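PDB 3HSI: phosphatidylserine synthase from Haemophilus influenzae, which belongs to the phospholipase D superfamily of enzymes, with two regions related to that family in one chain. Local coordinates for residues 20-26 / 241-247; 58-62 / 105-111; 226-232 / 248-252; 304-310 / 357-363; 321-326 / 437-442. All blocks are in the same frame, centred on the assembly; numbering follows the deposited sequence.

Interaction 1: residues 20-26 / 241-247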
# COMPACT_ATOMS: atom_id res chain seq x y z
N PRO C 20 11.65 -27.30 8.68
CA PRO C 20 11.68 -28.67 8.19
C PRO C 20 12.42 -28.73 6.85
O PRO C 20 12.34 -27.80 6.06
CB PRO C 20 10.19 -29.00 7.99
CG PRO C 20 9.55 -27.69 7.59
CD PRO C 20 10.36 -26.62 8.38
N PHE C 21 13.15 -29.81 6.62
CA PHE C 21 14.04 -29.89 5.49
C PHE C 21 13.93 -31.26 4.89
O PHE C 21 13.82 -32.23 5.61
CB PHE C 21 15.49 -29.69 5.92
CG PHE C 21 15.91 -28.27 5.97
CD1 PHE C 21 16.26 -27.59 4.79
CD2 PHE C 21 15.97 -27.59 7.20
CE1 PHE C 21 16.63 -26.23 4.82
CE2 PHE C 21 16.37 -26.24 7.26
CZ PHE C 21 16.70 -25.56 6.06
N LEU C 22 13.97 -31.31 3.57
CA LEU C 22 13.90 -32.55 2.83
C LEU C 22 15.28 -32.84 2.23
O LEU C 22 15.91 -31.97 1.60
CB LEU C 22 12.84 -32.37 1.75
CG LEU C 22 12.76 -33.27 0.52
CD1 LEU C 22 12.43 -34.73 0.87
CD2 LEU C 22 11.69 -32.67 -0.41
N ALA C 23 15.74 -34.07 2.42
CA ALA C 23 17.08 -34.49 2.00
C ALA C 23 17.23 -34.46 0.49
O ALA C 23 16.33 -34.84 -0.25
CB ALA C 23 17.40 -35.88 2.56
N LEU C 24 18.38 -33.99 0.03
CA LEU C 24 18.59 -33.75 -1.39
C LEU C 24 19.97 -34.24 -1.79
O LEU C 24 20.95 -33.76 -1.24
CB LEU C 24 18.55 -32.24 -1.58
CG LEU C 24 17.79 -31.48 -2.64
CD1 LEU C 24 18.19 -30.04 -2.42
CD2 LEU C 24 18.20 -31.91 -4.01
N GLN C 25 20.10 -35.18 -2.72
CA GLN C 25 21.45 -35.54 -3.16
C GLN C 25 22.05 -34.44 -4.02
O GLN C 25 21.32 -33.70 -4.69
CB GLN C 25 21.47 -36.91 -3.82
CG GLN C 25 20.73 -37.91 -2.96
CD GLN C 25 21.40 -39.22 -2.93
OE1 GLN C 25 21.66 -39.81 -3.99
NE2 GLN C 25 21.72 -39.72 -1.73
N ALA C 26 23.37 -34.30 -3.96
CA ALA C 26 24.08 -33.24 -4.69
C ALA C 26 23.92 -33.39 -6.20
O ALA C 26 23.82 -32.41 -6.95
CB ALA C 26 25.58 -33.22 -4.30
N PRO C 241 18.86 -31.58 9.66
CA PRO C 241 19.44 -32.80 9.10
C PRO C 241 20.96 -32.65 9.01
O PRO C 241 21.49 -31.55 9.14
CB PRO C 241 18.83 -32.86 7.72
CG PRO C 241 18.66 -31.43 7.34
CD PRO C 241 18.27 -30.73 8.62
N ASN C 242 21.64 -33.76 8.82
CA ASN C 242 23.08 -33.73 8.75
C ASN C 242 23.53 -33.91 7.29
O ASN C 242 24.61 -34.42 7.01
CB ASN C 242 23.68 -34.81 9.66
CG ASN C 242 25.20 -34.73 9.74
OD1 ASN C 242 25.78 -33.65 9.53
ND2 ASN C 242 25.87 -35.87 10.00
N VAL C 243 22.66 -33.52 6.37
CA VAL C 243 22.87 -33.83 4.95
C VAL C 243 22.28 -32.67 4.19
O VAL C 243 21.38 -31.97 4.70
CB VAL C 243 22.21 -35.21 4.55
CG1 VAL C 243 20.68 -35.11 4.45
CG2 VAL C 243 22.78 -35.71 3.24
N LEU C 244 22.80 -32.44 2.99
CA LEU C 244 22.29 -31.44 2.06
C LEU C 244 20.76 -31.55 1.93
O LEU C 244 20.23 -32.66 1.73
CB LEU C 244 22.94 -31.66 0.69
CG LEU C 244 22.44 -30.79 -0.48
CD1 LEU C 244 22.66 -29.28 -0.21
CD2 LEU C 244 23.12 -31.24 -1.74
N SER C 245 20.06 -30.42 2.00
CA SER C 245 18.60 -30.39 2.20
C SER C 245 17.91 -29.12 1.67
O SER C 245 18.53 -28.09 1.53
CB SER C 245 18.29 -30.46 3.72
OG SER C 245 18.38 -31.78 4.11
N VAL C 246 16.60 -29.21 1.45
CA VAL C 246 15.85 -28.13 0.85
C VAL C 246 14.56 -27.89 1.63
O VAL C 246 13.91 -28.83 2.07
CB VAL C 246 15.60 -28.36 -0.70
CG1 VAL C 246 14.64 -29.55 -0.96
CG2 VAL C 246 15.07 -27.09 -1.35
N SER C 247 14.24 -26.61 1.87
CA SER C 247 12.98 -26.23 2.53
C SER C 247 12.21 -25.18 1.71
O SER C 247 12.70 -24.06 1.55
CB SER C 247 13.27 -25.69 3.93
OG SER C 247 12.08 -25.57 4.72
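Leu22 and Val246 face each other as a hydrogen-bonded antiparallel pair: Leu22 N lies 2.9 Å from Val246 O in a nearly straight bond (170°), and Val246 N answers to Leu22 O at 2.8 Å. Past the non-hydrogen-bonded pair Ala23 and Ser245, a further bond runs from Leu24 N to Leu244 O. At the other end a side chain prolongs the ladder. With its OG anti to the backbone N (chi1 -168°), Ser247 sends the hydroxyl across to Pro20 O, 2.6 Å away and almost in line with the carbonyl. Packing is tight around Phe21 and again around Leu24. Ser247 CB sits over one face of the Phe21 ring, 3.9 Å from the centroid, as a CH-pi contact; Phe21 CB meets Ser245 CB at 3.6 Å, and the side chains of Phe21 and Pro241 cross at about a right angle. On the face of Leu22 and Val246, Leu24 presses CD1 onto Val246 CB at 3.5 Å, while Leu244 lays its branch against Leu24 O and Ala26. The solvent side is sparser: exposed Ala23 reaches Val243 only through CB to CG1, at 3.9 Å, and exposed Pro20 makes little side-chain contact. Strand 245-252 lies between the short strand 22-23 and strand 391-398, where Phe21 meets the ring of Tyr398 and Val246 touches Leu395, while Leu24 and Leu244 both rest on Ile29 of strand 29-31.

Interaction 2: residues 58-62 / 105-111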
# COMPACT_ATOMS: atom_id res chain seq x y z
N LEU C 58 5.77 -14.57 -13.58
CA LEU C 58 5.15 -13.24 -13.60
C LEU C 58 4.39 -13.07 -14.93
O LEU C 58 3.21 -12.69 -14.95
CB LEU C 58 6.19 -12.15 -13.44
CG LEU C 58 5.63 -10.70 -13.49
CD1 LEU C 58 4.54 -10.44 -12.43
CD2 LEU C 58 6.78 -9.64 -13.36
N TYR C 59 5.03 -13.41 -16.04
CA TYR C 59 4.34 -13.33 -17.30
C TYR C 59 4.88 -14.29 -18.31
O TYR C 59 5.95 -14.86 -18.12
CB TYR C 59 4.36 -11.90 -17.85
CG TYR C 59 5.74 -11.30 -18.10
CD1 TYR C 59 6.33 -11.37 -19.36
CD2 TYR C 59 6.41 -10.60 -17.10
CE1 TYR C 59 7.55 -10.78 -19.61
CE2 TYR C 59 7.64 -10.01 -17.33
CZ TYR C 59 8.21 -10.11 -18.59
OH TYR C 59 9.43 -9.53 -18.86
N TRP C 60 4.12 -14.50 -19.38
CA TRP C 60 4.55 -15.29 -20.49
C TRP C 60 4.15 -14.48 -21.73
O TRP C 60 2.98 -14.34 -22.07
CB TRP C 60 3.87 -16.64 -20.43
CG TRP C 60 4.25 -17.60 -21.49
CD1 TRP C 60 4.46 -17.33 -22.82
CD2 TRP C 60 4.39 -19.01 -21.34
NE1 TRP C 60 4.74 -18.49 -23.50
CE2 TRP C 60 4.71 -19.54 -22.61
CE3 TRP C 60 4.28 -19.89 -20.25
CZ2 TRP C 60 4.91 -20.91 -22.83
CZ3 TRP C 60 4.48 -21.26 -20.47
CH2 TRP C 60 4.81 -21.75 -21.74
N GLN C 61 5.17 -13.93 -22.40
CA GLN C 61 4.98 -12.91 -23.43
C GLN C 61 4.68 -13.52 -24.79
O GLN C 61 5.23 -14.55 -25.17
CB GLN C 61 6.24 -12.06 -23.51
CG GLN C 61 6.15 -10.85 -24.40
CD GLN C 61 5.27 -9.76 -23.80
OE1 GLN C 61 5.06 -9.69 -22.59
NE2 GLN C 61 4.73 -8.91 -24.65
N LYS C 62 3.83 -12.84 -25.55
CA LYS C 62 3.53 -13.23 -26.92
C LYS C 62 4.68 -13.11 -27.96
O LYS C 62 4.42 -13.23 -29.15
CB LYS C 62 2.36 -12.39 -27.42
CG LYS C 62 2.60 -10.89 -27.27
CD LYS C 62 1.50 -10.05 -27.89
CE LYS C 62 2.06 -8.64 -28.17
NZ LYS C 62 1.18 -7.83 -29.06
N ALA C 105 -2.13 -6.50 -29.16
CA ALA C 105 -2.77 -7.60 -28.48
C ALA C 105 -2.06 -7.81 -27.15
O ALA C 105 -0.83 -7.70 -27.06
CB ALA C 105 -2.70 -8.87 -29.35
N THR C 106 -2.83 -8.12 -26.11
CA THR C 106 -2.27 -8.48 -24.83
C THR C 106 -1.88 -9.94 -24.87
O THR C 106 -2.33 -10.71 -25.73
CB THR C 106 -3.27 -8.28 -23.69
OG1 THR C 106 -4.34 -9.19 -23.86
CG2 THR C 106 -3.81 -6.83 -23.67
N ASN C 107 -1.04 -10.33 -23.92
CA ASN C 107 -0.72 -11.73 -23.71
C ASN C 107 -1.96 -12.63 -23.62
O ASN C 107 -2.02 -13.68 -24.30
CB ASN C 107 0.21 -11.87 -22.51
CG ASN C 107 1.59 -11.28 -22.78
OD1 ASN C 107 1.99 -11.10 -23.95
ND2 ASN C 107 2.35 -11.02 -21.72
N ALA C 108 -2.94 -12.21 -22.83
CA ALA C 108 -4.24 -12.92 -22.75
C ALA C 108 -4.91 -13.08 -24.14
O ALA C 108 -5.35 -14.17 -24.51
CB ALA C 108 -5.21 -12.23 -21.73
N ASP C 109 -4.95 -12.02 -24.94
CA ASP C 109 -5.53 -12.12 -26.28
C ASP C 109 -4.79 -13.20 -27.07
O ASP C 109 -5.41 -14.04 -27.72
CB ASP C 109 -5.47 -10.79 -27.04
CG ASP C 109 -6.30 -9.73 -26.40
OD1 ASP C 109 -7.37 -10.07 -25.87
OD2 ASP C 109 -5.91 -8.54 -26.45
N TRP C 110 -3.47 -13.20 -26.97
CA TRP C 110 -2.64 -14.19 -27.65
C TRP C 110 -2.85 -15.66 -27.17
O TRP C 110 -2.88 -16.60 -27.98
CB TRP C 110 -1.15 -13.73 -27.67
CG TRP C 110 -0.16 -14.75 -28.19
CD1 TRP C 110 0.01 -15.14 -29.49
CD2 TRP C 110 0.79 -15.49 -27.42
NE1 TRP C 110 1.01 -16.09 -29.58
CE2 TRP C 110 1.50 -16.33 -28.32
CE3 TRP C 110 1.13 -15.54 -26.05
CZ2 TRP C 110 2.52 -17.20 -27.90
CZ3 TRP C 110 2.15 -16.39 -25.64
CH2 TRP C 110 2.83 -17.21 -26.57
N TYR C 111 -3.01 -15.88 -25.87
CA TYR C 111 -3.29 -17.21 -25.37
C TYR C 111 -4.57 -17.76 -26.01
O TYR C 111 -4.58 -18.92 -26.43
CB TYR C 111 -3.40 -17.27 -23.84
CG TYR C 111 -2.28 -16.65 -23.02
CD1 TYR C 111 -0.93 -16.81 -23.38
CD2 TYR C 111 -2.58 -15.91 -21.85
CE1 TYR C 111 0.09 -16.23 -22.62
CE2 TYR C 111 -1.56 -15.34 -21.08
CZ TYR C 111 -0.23 -15.50 -21.47
OH TYR C 111 0.78 -14.94 -20.72
O HOH W 1 1.52 -12.89 -19.40
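Asn107 joins two residues of the loop by hydrogen bonds: its OD1 receives Lys62 N at 3.0 Å from above the carbonyl plane, and its ND2, bonding within its own amide plane, reaches Gln61 OE1 at 3.1 Å, the two amides turned 75° apart. Gln61 OE1 is also held by Arg93. Tyr111 OH donates to a lone pair of Trp60 O at 2.7 Å, and a water accepting from Trp60 N and Asn107 ND2 donates to the same hydroxyl. The Lys62 chain, extended beyond CG, carries NZ to Ala105 O, 2.8 Å away. These bonds gather at the start of helix 107-118, which opens with a capping box of Thr106 and Asp109; the loop 58-62 leaves strand 52-56 of the alpha/beta fold. The apolar contacts centre on Trp110. Lys62 CA stands over its six-membered ring, 3.6 Å from the centroid. Trp60 comes to the edge instead, its CD1 3.8 Å from Trp110 CZ3, with the ring planes at 44°; Trp60 NE1 bonds to Gly66 O and Trp110 NE1 to Gln67 OE1.

Interaction 3: residues 226-232 / 248-252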
# COMPACT_ATOMS: atom_id res chain seq x y z
N LEU C 226 -4.89 -16.44 1.19
CA LEU C 226 -3.57 -16.94 0.78
C LEU C 226 -2.45 -16.41 1.70
O LEU C 226 -1.56 -17.15 2.10
CB LEU C 226 -3.32 -16.55 -0.67
CG LEU C 226 -2.06 -17.10 -1.34
CD1 LEU C 226 -2.07 -18.61 -1.42
CD2 LEU C 226 -1.96 -16.48 -2.70
N ALA C 227 -2.55 -15.12 2.06
CA ALA C 227 -1.58 -14.48 2.93
C ALA C 227 -1.56 -15.20 4.28
O ALA C 227 -0.51 -15.41 4.86
CB ALA C 227 -1.92 -12.99 3.13
N GLN C 228 -2.73 -15.57 4.80
CA GLN C 228 -2.71 -16.18 6.12
C GLN C 228 -2.49 -17.69 6.10
O GLN C 228 -1.99 -18.24 7.07
CB GLN C 228 -3.93 -15.78 6.96
CG GLN C 228 -5.22 -16.44 6.63
CD GLN C 228 -6.30 -16.08 7.67
OE1 GLN C 228 -5.98 -15.48 8.71
NE2 GLN C 228 -7.56 -16.43 7.39
N ASN C 229 -2.85 -18.36 5.02
CA ASN C 229 -2.77 -19.82 5.05
C ASN C 229 -1.82 -20.50 4.10
O ASN C 229 -1.45 -21.63 4.33
CB ASN C 229 -4.16 -20.47 4.91
CG ASN C 229 -5.15 -19.97 5.93
OD1 ASN C 229 -4.95 -20.11 7.13
ND2 ASN C 229 -6.23 -19.38 5.45
N GLY C 230 -1.43 -19.86 3.01
CA GLY C 230 -0.58 -20.54 2.05
C GLY C 230 0.72 -21.01 2.68
O GLY C 230 1.41 -20.23 3.34
N GLU C 231 1.03 -22.29 2.48
CA GLU C 231 2.29 -22.87 2.93
C GLU C 231 2.54 -24.14 2.14
O GLU C 231 1.61 -24.73 1.61
CB GLU C 231 2.26 -23.18 4.44
CG GLU C 231 1.17 -24.17 4.85
CD GLU C 231 1.17 -24.46 6.36
OE1 GLU C 231 2.08 -23.98 7.09
OE2 GLU C 231 0.25 -25.19 6.82
N TYR C 232 3.80 -24.53 2.00
CA TYR C 232 4.13 -25.78 1.32
C TYR C 232 4.14 -26.88 2.38
O TYR C 232 4.36 -26.58 3.55
CB TYR C 232 5.51 -25.70 0.67
CG TYR C 232 5.59 -24.77 -0.52
CD1 TYR C 232 5.36 -25.25 -1.80
CD2 TYR C 232 5.90 -23.42 -0.37
CE1 TYR C 232 5.43 -24.44 -2.90
CE2 TYR C 232 5.97 -22.58 -1.49
CZ TYR C 232 5.75 -23.12 -2.75
OH TYR C 232 5.78 -22.37 -3.89
N PRO C 248 10.99 -25.53 1.20
CA PRO C 248 10.22 -24.62 0.34
C PRO C 248 9.41 -23.61 1.15
O PRO C 248 8.72 -23.96 2.09
CB PRO C 248 9.26 -25.56 -0.40
CG PRO C 248 9.00 -26.64 0.55
CD PRO C 248 10.32 -26.83 1.34
N LEU C 249 9.44 -22.35 0.73
CA LEU C 249 8.97 -21.26 1.59
C LEU C 249 8.04 -20.38 0.80
O LEU C 249 8.27 -20.17 -0.37
CB LEU C 249 10.19 -20.41 2.03
CG LEU C 249 11.25 -21.07 2.93
CD1 LEU C 249 12.42 -20.11 3.19
CD2 LEU C 249 10.59 -21.51 4.27
N PHE C 250 7.00 -19.83 1.45
CA PHE C 250 6.04 -18.92 0.80
C PHE C 250 5.83 -17.66 1.65
O PHE C 250 5.85 -17.71 2.86
CB PHE C 250 4.70 -19.63 0.50
CG PHE C 250 3.62 -18.70 -0.03
CD1 PHE C 250 3.68 -18.21 -1.34
CD2 PHE C 250 2.58 -18.28 0.79
CE1 PHE C 250 2.72 -17.36 -1.83
CE2 PHE C 250 1.60 -17.42 0.32
CZ PHE C 250 1.67 -16.95 -0.99
N GLY C 251 5.61 -16.53 1.02
CA GLY C 251 5.25 -15.34 1.76
C GLY C 251 4.40 -14.42 0.93
O GLY C 251 4.63 -14.26 -0.28
N LEU C 252 3.40 -13.84 1.58
CA LEU C 252 2.65 -12.75 1.00
C LEU C 252 2.18 -11.83 2.10
O LEU C 252 1.50 -12.27 2.99
CB LEU C 252 1.43 -13.31 0.20
CG LEU C 252 0.33 -12.34 -0.25
CD1 LEU C 252 0.87 -11.27 -1.17
CD2 LEU C 252 -0.88 -13.08 -0.92
O HOH W 2 2.38 -15.28 3.98
O HOH W 3 3.74 -19.71 4.52
O HOH W 4 6.12 -23.19 3.34
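Phe250 is the main bump on the strand, and it fills the hollow between the end of helix 216-229 and the chain that leaves it. A chi1 of 174° swings the ring beside its own carbonyl carbon and turns the ring edge toward the carbonyl oxygens of Gly230 and Leu226: CD2 comes within 3.4 Å of Gly230 O, CE2 within 3.6 Å of Leu226 O, and CZ abuts Leu226 CG at 3.7 Å. Having no side chain, Gly230 lets the ring approach this closely. Two residues on, Leu252 sets its branch against both Leu226 and Ala227, CD2 to CD2 with Leu226 at 4.0 Å. At the far end Tyr232 lays a ring face over Pro248 CB, 4.1 Å from the centroid, while its CE2 abuts Phe250 CB. A water bridges Tyr232 N and Pro248 O. Helix 181-195 adds Phe190, stacked on Tyr232. Leu249 points away to helix 258-268, so this part of strand 245-252 lies between helices, an alpha/beta/alpha sandwich as in the phospholipase D superfamily.

Interaction 4: residues 304-310 / 357-363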
# COMPACT_ATOMS: atom_id res chain seq x y z
N ILE C 304 25.99 -7.66 -5.16
CA ILE C 304 26.16 -7.63 -6.59
C ILE C 304 24.87 -7.08 -7.20
O ILE C 304 23.82 -7.66 -7.03
CB ILE C 304 26.44 -9.06 -7.17
CG1 ILE C 304 27.46 -9.79 -6.29
CG2 ILE C 304 26.89 -8.97 -8.64
CD1 ILE C 304 27.96 -11.25 -6.81
N VAL C 305 24.97 -5.95 -7.90
CA VAL C 305 23.83 -5.34 -8.59
C VAL C 305 24.25 -5.00 -10.00
O VAL C 305 25.44 -5.03 -10.32
CB VAL C 305 23.36 -4.03 -7.88
CG1 VAL C 305 22.70 -4.37 -6.59
CG2 VAL C 305 24.55 -3.10 -7.64
N GLY C 306 23.28 -4.68 -10.84
CA GLY C 306 23.55 -4.18 -12.15
C GLY C 306 24.00 -2.73 -12.11
O GLY C 306 23.53 -1.93 -11.27
N ASP C 307 24.94 -2.42 -12.99
CA ASP C 307 25.17 -1.05 -13.45
C ASP C 307 23.86 -0.46 -13.96
O ASP C 307 23.05 -1.18 -14.53
CB ASP C 307 26.17 -1.07 -14.62
CG ASP C 307 26.84 0.28 -14.86
OD1 ASP C 307 28.08 0.37 -14.66
OD2 ASP C 307 26.17 1.23 -15.30
N LYS C 308 23.67 0.85 -13.74
CA LYS C 308 22.64 1.68 -14.40
C LYS C 308 22.20 1.16 -15.77
O LYS C 308 21.02 1.04 -16.06
CB LYS C 308 23.24 3.06 -14.70
CG LYS C 308 23.17 4.06 -13.63
CD LYS C 308 23.19 5.50 -14.20
CE LYS C 308 24.42 5.90 -15.04
NZ LYS C 308 25.74 5.96 -14.32
N VAL C 309 23.18 0.90 -16.62
CA VAL C 309 22.96 0.53 -17.99
C VAL C 309 22.43 -0.90 -18.12
O VAL C 309 21.87 -1.25 -19.15
CB VAL C 309 24.26 0.71 -18.78
CG1 VAL C 309 24.14 0.13 -20.19
CG2 VAL C 309 24.64 2.21 -18.83
N ALA C 310 22.59 -1.72 -17.08
CA ALA C 310 22.02 -3.08 -17.07
C ALA C 310 20.59 -3.19 -16.47
O ALA C 310 20.05 -4.27 -16.28
CB ALA C 310 22.97 -4.01 -16.37
N ARG C 357 27.84 -5.54 -15.72
CA ARG C 357 27.61 -4.86 -16.97
C ARG C 357 28.15 -5.70 -18.14
O ARG C 357 29.25 -6.19 -18.07
CB ARG C 357 28.33 -3.52 -16.95
CG ARG C 357 27.99 -2.66 -18.17
CD ARG C 357 28.67 -1.32 -18.11
NE ARG C 357 28.21 -0.58 -19.27
CZ ARG C 357 28.36 0.71 -19.50
NH1 ARG C 357 29.00 1.50 -18.63
NH2 ARG C 357 27.87 1.22 -20.63
N ASP C 358 27.36 -5.84 -19.19
CA ASP C 358 27.75 -6.58 -20.39
C ASP C 358 27.05 -5.96 -21.61
O ASP C 358 25.97 -6.39 -22.02
CB ASP C 358 27.37 -8.06 -20.24
CG ASP C 358 27.64 -8.87 -21.51
OD1 ASP C 358 28.53 -8.49 -22.29
OD2 ASP C 358 26.93 -9.89 -21.73
N GLY C 359 27.64 -4.92 -22.17
CA GLY C 359 27.04 -4.24 -23.34
C GLY C 359 25.69 -3.65 -22.95
O GLY C 359 25.57 -2.96 -21.92
N ASP C 360 24.67 -3.96 -23.74
CA ASP C 360 23.31 -3.51 -23.43
C ASP C 360 22.45 -4.59 -22.75
O ASP C 360 21.24 -4.41 -22.65
CB ASP C 360 22.62 -3.04 -24.71
CG ASP C 360 23.55 -2.24 -25.58
OD1 ASP C 360 23.98 -1.14 -25.14
OD2 ASP C 360 23.86 -2.72 -26.71
N ASN C 361 23.05 -5.71 -22.35
CA ASN C 361 22.28 -6.77 -21.68
C ASN C 361 21.86 -6.34 -20.28
O ASN C 361 22.47 -5.45 -19.70
CB ASN C 361 23.06 -8.08 -21.69
CG ASN C 361 23.37 -8.53 -23.10
OD1 ASN C 361 22.45 -8.78 -23.89
ND2 ASN C 361 24.65 -8.61 -23.44
N THR C 362 20.78 -6.91 -19.76
CA THR C 362 20.29 -6.43 -18.47
C THR C 362 20.47 -7.48 -17.37
O THR C 362 20.71 -8.70 -17.63
CB THR C 362 18.84 -5.96 -18.54
OG1 THR C 362 18.05 -7.04 -19.01
CG2 THR C 362 18.66 -4.71 -19.50
N TYR C 363 20.35 -7.00 -16.15
CA TYR C 363 20.64 -7.80 -14.99
C TYR C 363 19.42 -7.99 -14.12
O TYR C 363 18.86 -7.05 -13.64
CB TYR C 363 21.75 -7.11 -14.20
CG TYR C 363 22.19 -7.78 -12.92
CD1 TYR C 363 23.21 -8.71 -12.93
CD2 TYR C 363 21.63 -7.41 -11.68
CE1 TYR C 363 23.67 -9.27 -11.78
CE2 TYR C 363 22.07 -8.00 -10.49
CZ TYR C 363 23.11 -8.93 -10.56
OH TYR C 363 23.60 -9.56 -9.43
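Ala310 O accepts Tyr363 N at 2.7 Å, within the carbonyl plane, where the 3-10 turn after strand 300-306 meets the strand 362-363 that follows a type II' turn from Asp358 to Asn361. The fully extended first torsion of Tyr363 (179°) lays its ring back along residues 304-306. One face covers Val305 C, CD2 comes within 3.3 Å of Gly306 N, and the hydroxyl end presses on Ile304, OH lying 3.4 Å from Ile304 CG2. Gly306 has no side chain where Tyr363 CB passes close by, and Ala310 CB touches Tyr363 CB at 4.0 Å. At the outer end, the extended chain of Arg357, CG to NE, brings one guanidinium face against Val309 CG2, which lies 3.8 Å from Arg357 NH2. Asp307 is near but not salt-bridged, OD1 lying 4.2 Å from Arg357 NH1 with the two planes 49° apart; its OD2 instead takes Val309 N in an Asx turn. Strand 300-306 runs between strands 273-277 and 351-356, whose Trp356 meets the Tyr363 ring, while strand 362-363 pairs with strand 171-179 of the other sheet and Thr362 OG1 bonds to Arg171.

Interaction 5: residues 321-326 / 437-442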
# COMPACT_ATOMS: atom_id res chain seq x y z
N PHE C 321 14.08 10.88 -23.83
CA PHE C 321 13.90 10.54 -22.42
C PHE C 321 12.43 10.38 -22.02
O PHE C 321 11.58 11.20 -22.36
CB PHE C 321 14.58 11.59 -21.53
CG PHE C 321 14.48 11.28 -20.06
CD1 PHE C 321 15.28 10.28 -19.49
CD2 PHE C 321 13.57 11.97 -19.25
CE1 PHE C 321 15.18 9.98 -18.13
CE2 PHE C 321 13.46 11.68 -17.88
CZ PHE C 321 14.27 10.69 -17.32
N LYS C 322 12.15 9.29 -21.29
CA LYS C 322 10.87 9.08 -20.60
C LYS C 322 11.12 9.01 -19.08
O LYS C 322 12.23 8.66 -18.64
CB LYS C 322 10.19 7.81 -21.11
N MSE C 323 10.09 9.34 -18.30
CA MSE C 323 10.19 9.41 -16.83
C MSE C 323 10.78 8.17 -16.18
O MSE C 323 11.64 8.29 -15.31
CB MSE C 323 8.84 9.71 -16.18
CG MSE C 323 8.71 11.10 -15.66
SE MSE C 323 6.98 11.39 -14.74
CE MSE C 323 7.08 10.06 -13.34
N ALA C 324 10.35 6.99 -16.60
CA ALA C 324 10.82 5.75 -15.99
C ALA C 324 12.34 5.57 -16.14
O ALA C 324 12.96 4.81 -15.42
CB ALA C 324 10.09 4.55 -16.55
N GLY C 325 12.92 6.31 -17.07
CA GLY C 325 14.34 6.20 -17.37
C GLY C 325 15.17 6.88 -16.30
O GLY C 325 16.38 6.85 -16.36
N ALA C 326 14.51 7.49 -15.32
CA ALA C 326 15.22 8.05 -14.18
C ALA C 326 15.43 6.98 -13.09
O ALA C 326 16.29 7.14 -12.23
CB ALA C 326 14.48 9.26 -13.63
N PRO C 437 17.58 16.03 -17.92
CA PRO C 437 16.20 15.73 -17.52
C PRO C 437 16.11 14.79 -16.31
O PRO C 437 15.15 14.87 -15.53
CB PRO C 437 15.58 15.08 -18.76
CG PRO C 437 16.67 14.76 -19.67
CD PRO C 437 17.89 15.51 -19.27
N VAL C 438 17.10 13.91 -16.16
CA VAL C 438 17.17 13.04 -14.98
C VAL C 438 17.45 13.89 -13.73
O VAL C 438 16.79 13.74 -12.70
CB VAL C 438 18.29 12.01 -15.14
CG1 VAL C 438 18.64 11.38 -13.82
CG2 VAL C 438 17.90 10.98 -16.18
N GLN C 439 18.44 14.77 -13.84
CA GLN C 439 18.76 15.72 -12.78
C GLN C 439 17.52 16.46 -12.28
O GLN C 439 17.29 16.51 -11.08
CB GLN C 439 19.82 16.74 -13.23
CG GLN C 439 21.14 16.11 -13.61
CD GLN C 439 22.27 17.12 -13.72
OE1 GLN C 439 23.14 17.00 -14.58
NE2 GLN C 439 22.26 18.11 -12.85
N LYS C 440 16.74 16.99 -13.22
CA LYS C 440 15.55 17.78 -12.90
C LYS C 440 14.60 16.91 -12.10
O LYS C 440 14.10 17.30 -11.05
CB LYS C 440 14.84 18.20 -14.18
CG LYS C 440 15.37 19.46 -14.86
CD LYS C 440 14.35 19.93 -15.93
CE LYS C 440 14.88 21.12 -16.73
NZ LYS C 440 16.26 20.83 -17.30
N LEU C 441 14.37 15.71 -12.64
CA LEU C 441 13.41 14.80 -12.08
C LEU C 441 13.79 14.40 -10.66
O LEU C 441 12.97 14.49 -9.75
CB LEU C 441 13.29 13.58 -12.99
CG LEU C 441 12.02 12.74 -12.88
CD1 LEU C 441 10.80 13.62 -12.76
CD2 LEU C 441 11.92 11.87 -14.14
N LEU C 442 15.05 13.97 -10.48
CA LEU C 442 15.51 13.48 -9.18
C LEU C 442 15.43 14.59 -8.12
O LEU C 442 15.03 14.34 -6.99
CB LEU C 442 16.91 12.88 -9.26
CG LEU C 442 17.07 11.53 -10.00
CD1 LEU C 442 18.56 11.17 -10.13
CD2 LEU C 442 16.28 10.36 -9.38
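Phe321 sets its ring against Pro437, Val438 and Leu441. Its CB is directed at the helix, and CG, held beside the carbonyl carbon by a chi1 of -178°, comes 4.1 Å from Pro437 CG. On one flank CD2 touches Pro437 CB at 3.7 Å, and CE2 beyond it meets Leu441 CD2 at 4.0 Å, a methyl lying at the ring edge. On the opposite flank CE1 rests on Val438 CG2 at 3.5 Å. The tip, CZ, falls between the two branches, 3.8 Å from Val438 CG2. Residues 437, 438 and 441 form one face of helix 436-447, which packs here against the 3-10 segment 323-326 leading into helix 327-341. The same Leu441 methyl also fills the hollow between Met323 and Ala326: its CD2 lies 3.6 Å from Met323 CG and 3.7 Å from Ala326 CB. Met323, modelled as selenomethionine, further packs on Phe445 of the second subunit. Leu442 turns its end toward Ala326 O, and both it and Val438 touch Tyr329 of helix 327-341.

How the interactions relate
Interactions 1 and 3 share strand 245-252, the first adding a short strand to it by backbone bonds, the second covering it with the end of a helix through side chains and water. Interaction 3 is buried, with no exposed residue touching; the others are partly buried. Interaction 2, in the other sheet's half of the fold and about 37 Å from interaction 1 between centres, is the richest in side-chain hydrogen bonds, all four using a side-chain atom at a helix start. Interactions 4 and 5 alternate along the chain and approach to about 7 Å between nearest atoms. Interaction 4 links the two sheets, whereas interaction 5 is wholly apolar and reaches the second subunit.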